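Local coordinates for protein alanine racemase (Corynebacterium glutamicum, PDB 2DY3) that binds pyridoxal-5'-phosphate as a member of the alanine racemase family, which joins a TIM-barrel-like N-terminal domain to a largely beta C-terminal domain, at residues 28-33 / 212-217; 38-43 / 347-352; 155-160 / 194-199; 274-279 / 302-307. All coordinates share one frame; numbering follows the deposited sequence.

Interaction 1: 28-33 / 212-217. With PLP (pyridoxal-5'-phosphate), chain F.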
# COMPACT_ATOMS: atom_id res chain seq x y z
N LYS B 28 -23.40 -17.87 -15.20
CA LYS B 28 -23.50 -16.99 -14.04
C LYS B 28 -22.28 -16.08 -13.99
O LYS B 28 -21.21 -16.44 -14.45
CB LYS B 28 -23.62 -17.81 -12.76
CG LYS B 28 -24.89 -18.64 -12.69
CD LYS B 28 -24.96 -19.48 -11.43
CE LYS B 28 -26.27 -20.27 -11.37
NZ LYS B 28 -26.38 -21.11 -10.14
N LEU B 29 -22.47 -14.89 -13.43
CA LEU B 29 -21.39 -13.91 -13.33
C LEU B 29 -20.89 -13.73 -11.90
O LEU B 29 -21.59 -13.15 -11.07
CB LEU B 29 -21.88 -12.55 -13.85
CG LEU B 29 -20.97 -11.61 -14.65
CD1 LEU B 29 -21.45 -10.19 -14.42
CD2 LEU B 29 -19.52 -11.74 -14.25
N MET B 30 -19.70 -14.23 -11.61
CA MET B 30 -19.10 -14.07 -10.29
C MET B 30 -18.13 -12.91 -10.39
O MET B 30 -17.19 -12.95 -11.18
CB MET B 30 -18.33 -15.32 -9.85
CG MET B 30 -17.64 -15.14 -8.49
SD MET B 30 -16.72 -16.60 -7.93
CE MET B 30 -18.01 -17.42 -6.96
N ALA B 31 -18.35 -11.87 -9.59
CA ALA B 31 -17.47 -10.71 -9.62
C ALA B 31 -16.34 -10.86 -8.61
O ALA B 31 -16.58 -10.98 -7.41
CB ALA B 31 -18.27 -9.44 -9.31
N VAL B 32 -15.10 -10.86 -9.09
CA VAL B 32 -13.97 -11.00 -8.18
C VAL B 32 -13.62 -9.63 -7.60
O VAL B 32 -13.11 -8.76 -8.31
CB VAL B 32 -12.74 -11.60 -8.89
CG1 VAL B 32 -11.55 -11.66 -7.93
CG2 VAL B 32 -13.07 -13.00 -9.39
N VAL B 33 -13.89 -9.45 -6.32
CA VAL B 33 -13.62 -8.18 -5.66
C VAL B 33 -12.67 -8.26 -4.48
O VAL B 33 -12.79 -7.49 -3.52
CB VAL B 33 -14.93 -7.49 -5.21
CG1 VAL B 33 -15.81 -7.24 -6.42
CG2 VAL B 33 -15.66 -8.35 -4.18
N MET B 212 -20.25 -20.85 -14.96
CA MET B 212 -19.95 -19.57 -14.35
C MET B 212 -18.57 -19.07 -14.76
O MET B 212 -17.66 -19.86 -14.99
CB MET B 212 -20.04 -19.71 -12.82
CG MET B 212 -19.90 -18.41 -12.02
SD MET B 212 -20.12 -18.70 -10.23
CE MET B 212 -21.80 -18.19 -10.00
N VAL B 213 -18.44 -17.75 -14.85
CA VAL B 213 -17.18 -17.10 -15.18
C VAL B 213 -16.87 -16.17 -14.01
O VAL B 213 -17.79 -15.66 -13.37
CB VAL B 213 -17.29 -16.29 -16.50
CG1 VAL B 213 -17.71 -17.21 -17.64
CG2 VAL B 213 -18.30 -15.16 -16.34
N ARG B 214 -15.59 -15.95 -13.72
CA ARG B 214 -15.23 -15.09 -12.61
C ARG B 214 -14.19 -14.05 -12.93
O ARG B 214 -13.03 -14.17 -12.54
CB ARG B 214 -14.77 -15.91 -11.40
CG ARG B 214 -13.65 -16.89 -11.68
CD ARG B 214 -13.04 -17.39 -10.37
NE ARG B 214 -12.07 -18.47 -10.58
CZ ARG B 214 -11.09 -18.45 -11.48
NH1 ARG B 214 -10.92 -17.41 -12.29
NH2 ARG B 214 -10.25 -19.47 -11.56
N PRO B 215 -14.59 -13.00 -13.65
CA PRO B 215 -13.64 -11.95 -14.00
C PRO B 215 -13.53 -10.91 -12.89
O PRO B 215 -14.49 -10.67 -12.14
CB PRO B 215 -14.23 -11.36 -15.28
CG PRO B 215 -15.70 -11.47 -15.04
CD PRO B 215 -15.86 -12.83 -14.38
N GLY B 216 -12.35 -10.32 -12.76
CA GLY B 216 -12.15 -9.30 -11.76
C GLY B 216 -11.80 -8.00 -12.48
O GLY B 216 -12.61 -7.07 -12.56
N LEU B 217 -10.58 -7.98 -13.01
CA LEU B 217 -10.02 -6.84 -13.72
C LEU B 217 -11.00 -6.07 -14.62
O LEU B 217 -11.06 -4.85 -14.56
CB LEU B 217 -8.82 -7.33 -14.54
CG LEU B 217 -7.74 -6.37 -15.06
CD1 LEU B 217 -8.30 -5.63 -16.21
CD2 LEU B 217 -7.26 -5.42 -13.97
N1 PLP F . -10.08 -16.13 -9.83
C2 PLP F . -9.11 -16.27 -8.83
C2A PLP F . -8.95 -17.61 -8.13
C3 PLP F . -8.30 -15.16 -8.51
O3 PLP F . -7.33 -15.27 -7.53
C4 PLP F . -8.48 -13.92 -9.20
C4A PLP F . -7.60 -12.68 -8.92
C5 PLP F . -9.48 -13.84 -10.23
C6 PLP F . -10.26 -14.95 -10.52
C5A PLP F . -9.73 -12.59 -11.03
O4P PLP F . -8.84 -12.52 -12.14
P PLP F . -8.78 -11.32 -13.23
O1P PLP F . -8.62 -10.05 -12.54
O2P PLP F . -7.61 -11.70 -14.02
O3P PLP F . -10.08 -11.44 -13.93
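Lys28 and Leu29 pair in parallel with Met212 and Val213. This is where strand 28-32, the first of the TIM-barrel-like domain's parallel sheet, takes strand 212-213 alongside it. Val213 N donates to Lys28 O, and Met30 N donates to Val213 O at 3.0 Å. Both bonds are close to straight. Farther along, Val32 N reaches Pro215 O at 3.1 Å, approaching from above the carbonyl plane.

The tight part is buried and apolar. Met30 CB lies 3.8 Å from Met212 SD, and beyond it Met30 runs side by side with Arg214. Leu29 CD2 crosses at about a right angle to the Pro215 ring, touching CD and CG. The other end of the contact is looser. Lys28 is exposed, and its extended chain leads away from the strand pair. Even so, its root is pressed hard, with Lys28 CB only 3.3 Å from Met212 CE.

At the C-terminal end the two segments form part of the pyridoxal-5'-phosphate pocket. Val32 CG1 is anti to the backbone N (chi1 177°), and both its methyl groups touch the ligand. Val32 CG2 lies 3.6 Å from C6 of the pyridine. Arg214 turns one guanidinium face to the pyridine ring, with Arg214 NH1 2.9 Å from the ligand N1. Its positive charge would probably disfavour protonation of N1. The phosphate is held by consecutive backbone amides. Leu217 N donates to O1P of pyridoxal-5'-phosphate at 2.9 Å. Gly216 N donates to a second phosphate oxygen, O3P of pyridoxal-5'-phosphate, at 2.8 Å.

Interaction 2: 38-43 / 347-352. With PLP (pyridoxal-5'-phosphate), chain F.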
# COMPACT_ATOMS: atom_id res chain seq x y z
N TYR B 38 -9.97 -4.58 -5.78
CA TYR B 38 -8.78 -4.15 -6.51
C TYR B 38 -8.44 -2.71 -6.15
O TYR B 38 -8.13 -1.90 -7.03
CB TYR B 38 -9.00 -4.29 -8.02
CG TYR B 38 -8.95 -5.72 -8.51
CD1 TYR B 38 -9.49 -6.75 -7.75
CD2 TYR B 38 -8.36 -6.03 -9.73
CE1 TYR B 38 -9.44 -8.06 -8.19
CE2 TYR B 38 -8.32 -7.34 -10.18
CZ TYR B 38 -8.86 -8.35 -9.40
OH TYR B 38 -8.80 -9.66 -9.83
N ASN B 39 -8.52 -2.40 -4.86
CA ASN B 39 -8.21 -1.07 -4.34
C ASN B 39 -9.24 0.00 -4.69
O ASN B 39 -9.01 1.18 -4.43
CB ASN B 39 -6.83 -0.63 -4.85
CG ASN B 39 -6.20 0.47 -3.99
OD1 ASN B 39 -5.34 1.21 -4.46
ND2 ASN B 39 -6.62 0.55 -2.74
N HIS B 40 -10.37 -0.39 -5.27
CA HIS B 40 -11.41 0.59 -5.63
C HIS B 40 -12.43 0.86 -4.53
O HIS B 40 -13.30 1.72 -4.68
CB HIS B 40 -12.16 0.15 -6.90
CG HIS B 40 -11.35 0.26 -8.16
ND1 HIS B 40 -10.27 -0.55 -8.42
CD2 HIS B 40 -11.49 1.07 -9.23
CE1 HIS B 40 -9.77 -0.23 -9.61
NE2 HIS B 40 -10.50 0.74 -10.12
N GLY B 41 -12.34 0.13 -3.41
CA GLY B 41 -13.29 0.33 -2.33
C GLY B 41 -14.48 -0.60 -2.44
O GLY B 41 -15.53 -0.23 -2.96
N VAL B 42 -14.31 -1.82 -1.93
CA VAL B 42 -15.35 -2.84 -2.00
C VAL B 42 -16.66 -2.45 -1.31
O VAL B 42 -17.74 -2.91 -1.69
CB VAL B 42 -14.85 -4.18 -1.40
CG1 VAL B 42 -14.71 -4.08 0.12
CG2 VAL B 42 -15.78 -5.31 -1.79
N GLU B 43 -16.56 -1.60 -0.29
CA GLU B 43 -17.74 -1.17 0.45
C GLU B 43 -18.73 -0.44 -0.45
O GLU B 43 -19.93 -0.48 -0.21
CB GLU B 43 -17.32 -0.28 1.63
CG GLU B 43 -18.49 0.22 2.45
CD GLU B 43 -18.10 0.58 3.87
OE1 GLU B 43 -18.95 1.15 4.59
OE2 GLU B 43 -16.95 0.29 4.28
N GLU B 347 -1.33 -4.24 -11.01
CA GLU B 347 -0.51 -3.68 -9.94
C GLU B 347 -0.65 -2.18 -9.76
O GLU B 347 -0.67 -1.69 -8.63
CB GLU B 347 0.97 -4.05 -10.16
CG GLU B 347 1.88 -3.58 -9.02
CD GLU B 347 3.28 -4.19 -9.07
OE1 GLU B 347 3.92 -4.11 -10.14
OE2 GLU B 347 3.73 -4.74 -8.05
N VAL B 348 -0.76 -1.44 -10.86
CA VAL B 348 -0.88 0.01 -10.74
C VAL B 348 -2.16 0.44 -9.99
O VAL B 348 -2.11 1.35 -9.17
CB VAL B 348 -0.82 0.70 -12.13
CG1 VAL B 348 0.51 0.36 -12.81
CG2 VAL B 348 -1.98 0.27 -12.98
N VAL B 349 -3.29 -0.21 -10.25
CA VAL B 349 -4.50 0.20 -9.54
C VAL B 349 -4.44 -0.15 -8.05
O VAL B 349 -5.13 0.46 -7.24
CB VAL B 349 -5.78 -0.42 -10.15
CG1 VAL B 349 -5.95 0.06 -11.59
CG2 VAL B 349 -5.72 -1.94 -10.07
N CYS B 350 -3.59 -1.11 -7.71
CA CYS B 350 -3.42 -1.52 -6.31
C CYS B 350 -2.40 -0.66 -5.59
O CYS B 350 -2.28 -0.73 -4.37
CB CYS B 350 -2.96 -2.99 -6.23
SG CYS B 350 -4.25 -4.23 -6.46
N ARG B 351 -1.67 0.17 -6.33
CA ARG B 351 -0.63 1.01 -5.73
C ARG B 351 -1.03 2.18 -4.84
O ARG B 351 -0.45 2.36 -3.77
CB ARG B 351 0.32 1.52 -6.82
CG ARG B 351 1.21 0.44 -7.42
CD ARG B 351 2.19 -0.14 -6.39
NE ARG B 351 1.50 -0.73 -5.24
CZ ARG B 351 0.69 -1.78 -5.30
NH1 ARG B 351 0.46 -2.38 -6.46
NH2 ARG B 351 0.09 -2.22 -4.20
N PRO B 352 -2.02 3.00 -5.26
CA PRO B 352 -2.46 4.15 -4.46
C PRO B 352 -2.79 3.80 -3.01
O PRO B 352 -3.75 3.08 -2.74
CB PRO B 352 -3.68 4.66 -5.23
CG PRO B 352 -3.29 4.36 -6.66
CD PRO B 352 -2.77 2.93 -6.52
N1 PLP F . -10.08 -16.13 -9.83
C2 PLP F . -9.11 -16.27 -8.83
C2A PLP F . -8.95 -17.61 -8.13
C3 PLP F . -8.30 -15.16 -8.51
O3 PLP F . -7.33 -15.27 -7.53
C4 PLP F . -8.48 -13.92 -9.20
C4A PLP F . -7.60 -12.68 -8.92
C5 PLP F . -9.48 -13.84 -10.23
C6 PLP F . -10.26 -14.95 -10.52
C5A PLP F . -9.73 -12.59 -11.03
O4P PLP F . -8.84 -12.52 -12.14
P PLP F . -8.78 -11.32 -13.23
O1P PLP F . -8.62 -10.05 -12.54
O2P PLP F . -7.61 -11.70 -14.02
O3P PLP F . -10.08 -11.44 -13.93
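The His40 ring meets Val349 obliquely, with CE1 4.0 Å from Val349 CB. At its edge, in plane, lies the carbonyl carbon of Tyr38. His40 ND1 donates to Tyr38 O over 2.9 Å. This bond is bent (140° at the hydrogen), and the donor stands well above the carbonyl plane. Tyr220 stacks with this imidazole and also with the Tyr38 ring. The Tyr38 ring has phosphate oxygen O1P of pyridoxal-5'-phosphate at its edge, near its plane. Tyr38 OH donates to O1P of pyridoxal-5'-phosphate at 2.7 Å.

The contact joins the TIM-barrel-like domain to the C-terminal domain. Tyr38 and Asn39 both take positive phi, and the turn brings Asn39 up against the segment that includes the end of helix 345-350. Asn39 CG is anti to its backbone N (chi1 -159°), directed at 347-352. Asn39 CB lies 3.1 Å from Val349 O. The second subunit covers the contact too: Met304 of that subunit packs on Tyr38, and its Ala276 packs on Cys350. Val349 also packs on Ala334 of helix 334-340 and on Met236 of strand 236-247.

Interaction 3: 155-160 / 194-199. With PLP (pyridoxal-5'-phosphate), chain F.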
# COMPACT_ATOMS: atom_id res chain seq x y z
N MET B 155 -16.50 -27.31 -8.94
CA MET B 155 -15.05 -27.18 -8.85
C MET B 155 -14.58 -26.09 -9.79
O MET B 155 -15.29 -25.68 -10.72
CB MET B 155 -14.35 -28.51 -9.18
CG MET B 155 -14.71 -29.13 -10.52
SD MET B 155 -13.59 -30.50 -10.93
CE MET B 155 -14.03 -31.69 -9.70
N PHE B 156 -13.38 -25.59 -9.55
CA PHE B 156 -12.84 -24.53 -10.38
C PHE B 156 -11.33 -24.63 -10.38
O PHE B 156 -10.73 -25.26 -9.51
CB PHE B 156 -13.26 -23.16 -9.83
CG PHE B 156 -12.62 -22.82 -8.51
CD1 PHE B 156 -12.98 -23.50 -7.35
CD2 PHE B 156 -11.66 -21.83 -8.42
CE1 PHE B 156 -12.39 -23.19 -6.14
CE2 PHE B 156 -11.06 -21.52 -7.22
CZ PHE B 156 -11.43 -22.20 -6.07
N THR B 157 -10.72 -24.01 -11.38
CA THR B 157 -9.27 -23.99 -11.46
C THR B 157 -8.96 -22.57 -11.90
O THR B 157 -9.80 -21.88 -12.46
CB THR B 157 -8.72 -25.02 -12.47
OG1 THR B 157 -7.34 -25.28 -12.17
CG2 THR B 157 -8.83 -24.49 -13.90
N HIS B 158 -7.75 -22.13 -11.62
CA HIS B 158 -7.40 -20.78 -12.00
C HIS B 158 -6.44 -20.86 -13.16
O HIS B 158 -5.27 -21.21 -12.99
CB HIS B 158 -6.76 -20.06 -10.82
CG HIS B 158 -6.54 -18.60 -11.04
ND1 HIS B 158 -7.49 -17.78 -11.60
CD2 HIS B 158 -5.49 -17.80 -10.73
CE1 HIS B 158 -7.04 -16.54 -11.63
NE2 HIS B 158 -5.82 -16.53 -11.11
N LEU B 159 -6.93 -20.60 -14.36
CA LEU B 159 -6.03 -20.62 -15.50
C LEU B 159 -4.98 -19.60 -15.14
O LEU B 159 -5.24 -18.41 -15.29
CB LEU B 159 -6.71 -20.12 -16.77
CG LEU B 159 -7.60 -21.09 -17.52
CD1 LEU B 159 -6.83 -22.38 -17.64
CD2 LEU B 159 -8.91 -21.31 -16.80
N ALA B 160 -3.83 -20.03 -14.63
CA ALA B 160 -2.76 -19.08 -14.33
C ALA B 160 -2.79 -18.29 -15.62
O ALA B 160 -3.20 -18.85 -16.63
CB ALA B 160 -1.41 -19.80 -14.19
N ASN B 194 -19.42 -25.03 -12.25
CA ASN B 194 -17.97 -25.00 -12.35
C ASN B 194 -17.52 -23.75 -13.08
O ASN B 194 -18.28 -23.16 -13.85
CB ASN B 194 -17.48 -26.25 -13.08
CG ASN B 194 -18.01 -27.54 -12.46
OD1 ASN B 194 -17.79 -27.81 -11.28
ND2 ASN B 194 -18.71 -28.35 -13.26
N HIS B 195 -16.28 -23.35 -12.84
CA HIS B 195 -15.72 -22.16 -13.47
C HIS B 195 -14.20 -22.17 -13.56
O HIS B 195 -13.52 -22.75 -12.72
CB HIS B 195 -16.20 -20.90 -12.73
CG HIS B 195 -16.18 -21.03 -11.24
ND1 HIS B 195 -15.20 -20.47 -10.45
CD2 HIS B 195 -17.07 -21.60 -10.38
CE1 HIS B 195 -15.47 -20.68 -9.18
NE2 HIS B 195 -16.61 -21.36 -9.11
N VAL B 196 -13.68 -21.53 -14.60
CA VAL B 196 -12.24 -21.44 -14.82
C VAL B 196 -11.83 -20.08 -15.38
O VAL B 196 -10.69 -19.67 -15.24
CB VAL B 196 -11.76 -22.52 -15.83
CG1 VAL B 196 -12.11 -23.92 -15.32
CG2 VAL B 196 -12.41 -22.28 -17.19
N CYS B 197 -12.78 -19.38 -16.00
CA CYS B 197 -12.51 -18.10 -16.64
C CYS B 197 -12.29 -16.83 -15.82
O CYS B 197 -13.18 -16.36 -15.11
CB CYS B 197 -13.60 -17.81 -17.68
SG CYS B 197 -13.43 -18.77 -19.21
N ASN B 198 -11.08 -16.28 -15.93
CA ASN B 198 -10.74 -15.02 -15.28
C ASN B 198 -10.92 -14.01 -16.43
O ASN B 198 -11.31 -14.42 -17.52
CB ASN B 198 -9.28 -15.05 -14.78
CG ASN B 198 -8.29 -15.31 -15.90
OD1 ASN B 198 -8.66 -15.73 -16.99
ND2 ASN B 198 -7.02 -15.08 -15.61
N SER B 199 -10.65 -12.73 -16.21
CA SER B 199 -10.84 -11.74 -17.27
C SER B 199 -10.24 -12.06 -18.65
O SER B 199 -10.94 -12.01 -19.66
CB SER B 199 -10.35 -10.36 -16.82
OG SER B 199 -11.22 -9.81 -15.85
N1 PLP F . -10.08 -16.13 -9.83
C2 PLP F . -9.11 -16.27 -8.83
C2A PLP F . -8.95 -17.61 -8.13
C3 PLP F . -8.30 -15.16 -8.51
O3 PLP F . -7.33 -15.27 -7.53
C4 PLP F . -8.48 -13.92 -9.20
C4A PLP F . -7.60 -12.68 -8.92
C5 PLP F . -9.48 -13.84 -10.23
C6 PLP F . -10.26 -14.95 -10.52
C5A PLP F . -9.73 -12.59 -11.03
O4P PLP F . -8.84 -12.52 -12.14
P PLP F . -8.78 -11.32 -13.23
O1P PLP F . -8.62 -10.05 -12.54
O2P PLP F . -7.61 -11.70 -14.02
O3P PLP F . -10.08 -11.44 -13.93
O HOH W 1 -8.44 -18.48 -14.49
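Phe156 and His195 both place CG between the backbone N and the carbonyl carbon, chi1 68° and 42°. With the backbones paired, the two side chains lie side by side and point the same way. They meet where strand 150-156 of the TIM-barrel-like domain is joined by the irregular segment 194-199 through a single bridge. Phe156 CB sits over a face of the imidazole, 3.6 Å from the centroid of the His195 ring, in a CH-pi contact. The two rings are nearly parallel (17°) but slid apart, and barely overlap.

Asn194 OD1 accepts from Met155 N at 2.7 Å, in the plane of its own amide. The backbone bonds that follow, His195 N to Met155 O and Thr157 N to His195 O, are weak. Thr157 CG2 packs 3.6 Å from Val196 CG1, while its OG1 turns to Ser125 and Ile123. Beyond Thr157 the backbones are bridged by a water. It donates to Val196 O at 2.7 Å and to Leu159 O over a longer distance.

The far end borders pyridoxal-5'-phosphate. The His158 ring lies over a face of the pyridine, with His158 CE1 3.5 Å from C2 of the ligand. Asn198 is the N-cap of helix 199-202, its OD1 accepting from Ala201 N. The helix start faces the phosphate: Ser199 N donates to O3P at 2.7 Å, and Ser199 OG donates to the same oxygen at 2.8 Å.

Interaction 4: 274-279 / 302-307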
# COMPACT_ATOMS: atom_id res chain seq x y z
N GLY B 274 4.38 10.31 -2.38
CA GLY B 274 5.68 9.66 -2.30
C GLY B 274 5.58 8.14 -2.19
O GLY B 274 4.48 7.60 -2.29
N TYR B 275 6.70 7.45 -2.00
CA TYR B 275 6.63 5.99 -1.92
C TYR B 275 5.78 5.48 -0.77
O TYR B 275 5.36 4.32 -0.77
CB TYR B 275 8.02 5.33 -1.89
CG TYR B 275 8.99 5.83 -0.85
CD1 TYR B 275 9.92 6.83 -1.15
CD2 TYR B 275 9.01 5.29 0.43
CE1 TYR B 275 10.83 7.27 -0.21
CE2 TYR B 275 9.90 5.73 1.38
CZ TYR B 275 10.82 6.72 1.06
OH TYR B 275 11.73 7.13 1.99
N ALA B 276 5.52 6.33 0.22
CA ALA B 276 4.68 5.94 1.34
C ALA B 276 3.23 5.93 0.87
O ALA B 276 2.35 5.40 1.54
CB ALA B 276 4.85 6.93 2.50
N ASP B 277 2.99 6.52 -0.30
CA ASP B 277 1.64 6.60 -0.83
C ASP B 277 1.41 5.66 -2.02
O ASP B 277 0.32 5.62 -2.58
CB ASP B 277 1.32 8.05 -1.22
CG ASP B 277 1.55 9.02 -0.07
OD1 ASP B 277 0.77 8.99 0.91
OD2 ASP B 277 2.51 9.82 -0.15
N GLY B 278 2.43 4.91 -2.40
CA GLY B 278 2.27 3.99 -3.51
C GLY B 278 3.13 4.29 -4.72
O GLY B 278 3.21 3.47 -5.64
N MET B 279 3.76 5.46 -4.74
CA MET B 279 4.61 5.83 -5.86
C MET B 279 5.97 5.18 -5.68
O MET B 279 6.77 5.62 -4.85
CB MET B 279 4.79 7.34 -5.94
CG MET B 279 5.69 7.79 -7.09
SD MET B 279 4.92 7.62 -8.74
CE MET B 279 5.32 6.01 -9.15
N VAL B 302 12.21 9.97 -6.02
CA VAL B 302 10.88 9.94 -5.45
C VAL B 302 11.14 9.82 -3.96
O VAL B 302 11.85 8.92 -3.51
CB VAL B 302 10.07 8.71 -5.91
CG1 VAL B 302 8.81 8.56 -5.06
CG2 VAL B 302 9.70 8.84 -7.39
N CYS B 303 10.61 10.75 -3.18
CA CYS B 303 10.81 10.71 -1.74
C CYS B 303 9.63 10.06 -1.04
O CYS B 303 8.69 9.60 -1.68
CB CYS B 303 11.08 12.11 -1.20
SG CYS B 303 12.69 12.75 -1.76
N MET B 304 9.69 10.02 0.28
CA MET B 304 8.64 9.39 1.06
C MET B 304 7.28 10.06 0.91
O MET B 304 6.25 9.38 0.79
CB MET B 304 9.03 9.33 2.54
CG MET B 304 8.22 8.32 3.34
SD MET B 304 8.83 7.97 5.01
CE MET B 304 7.29 7.90 5.88
N ASP B 305 7.26 11.38 0.90
CA ASP B 305 5.98 12.09 0.81
C ASP B 305 5.72 12.83 -0.49
O ASP B 305 4.63 13.36 -0.69
CB ASP B 305 5.89 13.10 1.96
CG ASP B 305 6.26 12.49 3.30
OD1 ASP B 305 5.58 11.55 3.75
OD2 ASP B 305 7.24 12.97 3.89
N GLN B 306 6.71 12.86 -1.39
CA GLN B 306 6.52 13.60 -2.63
C GLN B 306 7.53 13.29 -3.74
O GLN B 306 8.54 12.63 -3.52
CB GLN B 306 6.57 15.11 -2.31
CG GLN B 306 7.72 15.49 -1.37
CD GLN B 306 7.82 16.98 -1.09
OE1 GLN B 306 6.88 17.60 -0.59
NE2 GLN B 306 8.97 17.56 -1.40
N PHE B 307 7.21 13.78 -4.94
CA PHE B 307 8.10 13.64 -6.08
C PHE B 307 7.99 14.94 -6.87
O PHE B 307 7.07 15.73 -6.66
CB PHE B 307 7.76 12.43 -6.96
CG PHE B 307 6.44 12.50 -7.66
CD1 PHE B 307 5.31 11.93 -7.10
CD2 PHE B 307 6.34 13.08 -8.92
CE1 PHE B 307 4.11 11.93 -7.78
CE2 PHE B 307 5.14 13.08 -9.61
CZ PHE B 307 4.02 12.51 -9.03
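Tyr275 and Met304 carry the contact. Met304 CA sits over one face of the phenol ring, 3.5 Å from the centroid of the Tyr275 ring, in a CH-pi contact. Val302 O lies at the ring edge, in plane. The Met304 side chain continues across the ring, its CB 3.5 Å from Tyr275 CZ. Met304 CG then packs 3.7 Å from Ala276 CB, and the sulfur makes an oblique Met-aromatic contact with the tyrosine.

Two backbone bonds fix this register. Tyr275 N donates to Cys303 O at 2.9 Å. Ala276 N donates to Met304 O at 3.2 Å, in the carbonyl plane on a lone pair. Gly274 has no side chain, and its CA comes within 3.1 Å of Cys303 O. On the other flank, the Met279 and Val302 side chains cross at about a right angle, CG of the first against CG1 of the second. Met279 SD lies obliquely against the Phe307 ring.

The next shell is polar. Asp277 OD2 accepts from Gly274 N at 3.0 Å through its anti lone pair. Asp277 OD1 and Asp305 OD1 both form salt bridges with Arg355, which would offset two nearby negative charges. Lys34 of the second subunit packs on Asp305, which also touches a pyridoxal-5'-phosphate.

Both loops belong to the beta-rich C-terminal domain. Segment 274-279 follows strand 267-271. Segment 302-307 leads into strand 307-312, which pairs antiparallel with 267-271.

Interactions 1, 2 and 3 all reach the same pyridoxal-5'-phosphate. Interactions 1 and 3 are neighbours, their centres about 10 Å apart, and a probable hydrogen bond joins Arg214 N to Cys197 O at 2.8 Å. Together they border the pyridine ring and the phosphate. Interaction 2 has its centre about 17 Å from that of interaction 1 and adds a tyrosine hydroxyl to the phosphate. Interaction 4 is far from interactions 1 and 3, about 33 and 36 Å between centres, but touches interaction 2, where Arg351 CB and Gly278 O are 3.7 Å apart. Interaction 4 also meets both a pyridoxal-5'-phosphate and the second subunit, consistent with pockets built at the dimer interface.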